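Local atomic coordinates of MutT/nudix family protein (Enterococcus faecalis, PDB entry 2FML), a protein that is of unknown function but carries a Nudix domain and an NrtR-type winged helix, so it may bind or hydrolyse a nucleotide-like diphosphate and perhaps regulate transcription. Residues Met44-Tyr49 with Arg91-Glu96. Sequence-based numbering, arbitrary orientation.
Sequences MVLLCY and RETKEE
Within 91-96 one small residue, Thr-93, alone touches strand segment 44-49, and it turns its hydroxyl, not just its methyl, to the hydrophobic strand. OG1 lies against the aliphatic start of selenomethionine Met-44, 3.5 Å from CG and 3.6 Å from CB, with the two side chains crossing at a slant. This buried oxygen is not left without a partner: it hydrogen-bonds to the carbonyl of Val-89, one turn back along the helix. The other branch is wholly apolar, CG2 of Thr-93 meeting CD1 of Leu-46 tip to tip at 3.8 Å. Leu-46 reaches that far because its chain is extended at chi2 (-180°). Met-44 instead bends at chi2 (74°) and again at chi3, so its end leads away from the helix, while its side chain also packs on Tyr-128 and Ala-130 of strand 123-131. On the strand, alternation selects Met-44 and Leu-46 to face the helix. Helix 85-97 thus lies on the central sheet through strand 39-50, the packing expected of the Nudix-box helix in a Nudix fold; the REUXEE part of the box reads Arg-Glu-Thr-Lys-Glu-Glu here (Arg-91 to Glu-96), with Thr-93 at the usually hydrophobic position that faces the sheet.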
loop_
_atom_site.group_PDB
_atom_site.type_symbol
_atom_site.label_atom_id
_atom_site.label_comp_id
_atom_site.label_asym_id
_atom_site.label_seq_id
_atom_site.Cartn_x
_atom_site.Cartn_y
_atom_site.Cartn_z
HETATM N N MSE A 44 -7.178 -9.767 6.277
HETATM C CA MSE A 44 -6.657 -9.175 7.494
HETATM C C MSE A 44 -5.635 -10.069 8.137
HETATM O O MSE A 44 -5.911 -11.248 8.364
HETATM C CB MSE A 44 -7.817 -8.890 8.430
HETATM C CG MSE A 44 -7.453 -8.534 9.821
HETATM SE SE MSE A 44 -6.711 -6.683 9.998
HETATM C CE MSE A 44 -5.104 -7.214 10.353
ATOM N N VAL A 45 -4.439 -9.503 8.407
ATOM C CA VAL A 45 -3.393 -10.242 9.149
ATOM C C VAL A 45 -3.375 -9.734 10.576
ATOM O O VAL A 45 -2.966 -8.617 10.816
ATOM C CB VAL A 45 -1.991 -10.158 8.527
ATOM C CG1 VAL A 45 -0.995 -10.970 9.396
ATOM C CG2 VAL A 45 -1.972 -10.661 7.027
ATOM N N LEU A 46 -3.891 -10.550 11.498
ATOM C CA LEU A 46 -3.952 -10.237 12.921
ATOM C C LEU A 46 -2.850 -10.965 13.651
ATOM O O LEU A 46 -2.784 -12.178 13.620
ATOM C CB LEU A 46 -5.315 -10.638 13.535
ATOM C CG LEU A 46 -6.563 -9.943 13.008
ATOM C CD1 LEU A 46 -7.748 -10.507 13.772
ATOM C CD2 LEU A 46 -6.458 -8.465 13.295
ATOM N N LEU A 47 -2.006 -10.185 14.332
ATOM C CA LEU A 47 -0.845 -10.671 15.034
ATOM C C LEU A 47 -0.996 -10.294 16.481
ATOM O O LEU A 47 -1.369 -9.166 16.818
ATOM C CB LEU A 47 0.405 -9.993 14.495
ATOM C CG LEU A 47 0.825 -10.317 13.084
ATOM C CD1 LEU A 47 2.131 -9.604 12.785
ATOM C CD2 LEU A 47 0.912 -11.848 12.853
ATOM N N CYS A 48 -0.702 -11.251 17.352
ATOM C CA CYS A 48 -0.661 -10.979 18.778
ATOM C C CYS A 48 0.616 -11.596 19.354
ATOM O O CYS A 48 1.394 -12.239 18.638
ATOM C CB CYS A 48 -1.949 -11.499 19.460
ATOM S SG CYS A 48 -2.119 -13.277 19.560
ATOM N N TYR A 49 0.810 -11.442 20.657
ATOM C CA TYR A 49 1.915 -12.103 21.282
ATOM C C TYR A 49 1.520 -12.589 22.673
ATOM O O TYR A 49 1.076 -11.794 23.479
ATOM C CB TYR A 49 3.085 -11.125 21.306
ATOM C CG TYR A 49 4.287 -11.517 22.133
ATOM C CD1 TYR A 49 5.302 -12.325 21.607
ATOM C CD2 TYR A 49 4.444 -11.002 23.430
ATOM C CE1 TYR A 49 6.428 -12.636 22.409
ATOM C CE2 TYR A 49 5.534 -11.304 24.203
ATOM C CZ TYR A 49 6.512 -12.134 23.711
ATOM O OH TYR A 49 7.580 -12.382 24.535
ATOM N N ARG A 91 -15.421 -4.765 9.425
ATOM C CA ARG A 91 -16.709 -5.486 9.398
ATOM C C ARG A 91 -16.513 -7.010 9.159
ATOM O O ARG A 91 -17.098 -7.831 9.875
ATOM C CB ARG A 91 -17.533 -4.908 8.257
ATOM C CG ARG A 91 -19.042 -5.123 8.271
ATOM C CD ARG A 91 -19.517 -4.920 6.870
ATOM N NE ARG A 91 -19.483 -6.225 6.287
ATOM C CZ ARG A 91 -18.979 -6.607 5.137
ATOM N NH1 ARG A 91 -18.402 -5.805 4.260
ATOM N NH2 ARG A 91 -19.080 -7.870 4.887
ATOM N N GLU A 92 -15.702 -7.376 8.173
ATOM C CA GLU A 92 -15.380 -8.796 7.873
ATOM C C GLU A 92 -14.641 -9.523 8.967
ATOM O O GLU A 92 -14.910 -10.689 9.222
ATOM C CB GLU A 92 -14.628 -8.936 6.566
ATOM C CG GLU A 92 -15.504 -8.645 5.358
ATOM C CD GLU A 92 -16.537 -9.766 5.034
ATOM O OE1 GLU A 92 -16.416 -10.923 5.511
ATOM O OE2 GLU A 92 -17.457 -9.488 4.239
ATOM N N THR A 93 -13.748 -8.821 9.651
ATOM C CA THR A 93 -12.996 -9.404 10.755
ATOM C C THR A 93 -13.929 -9.677 11.928
ATOM O O THR A 93 -13.890 -10.761 12.511
ATOM C CB THR A 93 -11.823 -8.500 11.186
ATOM O OG1 THR A 93 -10.972 -8.310 10.062
ATOM C CG2 THR A 93 -11.034 -9.069 12.448
ATOM N N LYS A 94 -14.782 -8.719 12.255
ATOM C CA LYS A 94 -15.799 -8.953 13.260
ATOM C C LYS A 94 -16.780 -10.085 12.909
ATOM O O LYS A 94 -17.039 -10.934 13.748
ATOM C CB LYS A 94 -16.544 -7.669 13.614
ATOM C CG LYS A 94 -17.324 -7.826 14.894
ATOM C CD LYS A 94 -18.277 -6.678 15.131
ATOM C CE LYS A 94 -19.213 -7.012 16.306
ATOM N NZ LYS A 94 -20.237 -5.927 16.374
ATOM N N GLU A 95 -17.318 -10.102 11.677
ATOM C CA GLU A 95 -18.346 -11.105 11.282
ATOM C C GLU A 95 -17.746 -12.499 11.327
ATOM O O GLU A 95 -18.431 -13.440 11.806
ATOM C CB GLU A 95 -18.930 -10.853 9.868
ATOM C CG GLU A 95 -19.277 -9.356 9.563
ATOM C CD GLU A 95 -20.435 -9.068 8.550
ATOM O OE1 GLU A 95 -20.320 -9.524 7.379
ATOM O OE2 GLU A 95 -21.403 -8.329 8.941
ATOM N N GLU A 96 -16.473 -12.614 10.857
ATOM C CA GLU A 96 -15.753 -13.903 10.747
ATOM C C GLU A 96 -15.013 -14.409 11.982
ATOM O O GLU A 96 -14.811 -15.612 12.097
ATOM C CB GLU A 96 -14.797 -13.916 9.564
ATOM C CG GLU A 96 -15.464 -13.503 8.266
ATOM C CD GLU A 96 -14.872 -14.168 7.017
ATOM O OE1 GLU A 96 -13.627 -14.402 6.944
ATOM O OE2 GLU A 96 -15.695 -14.434 6.092
#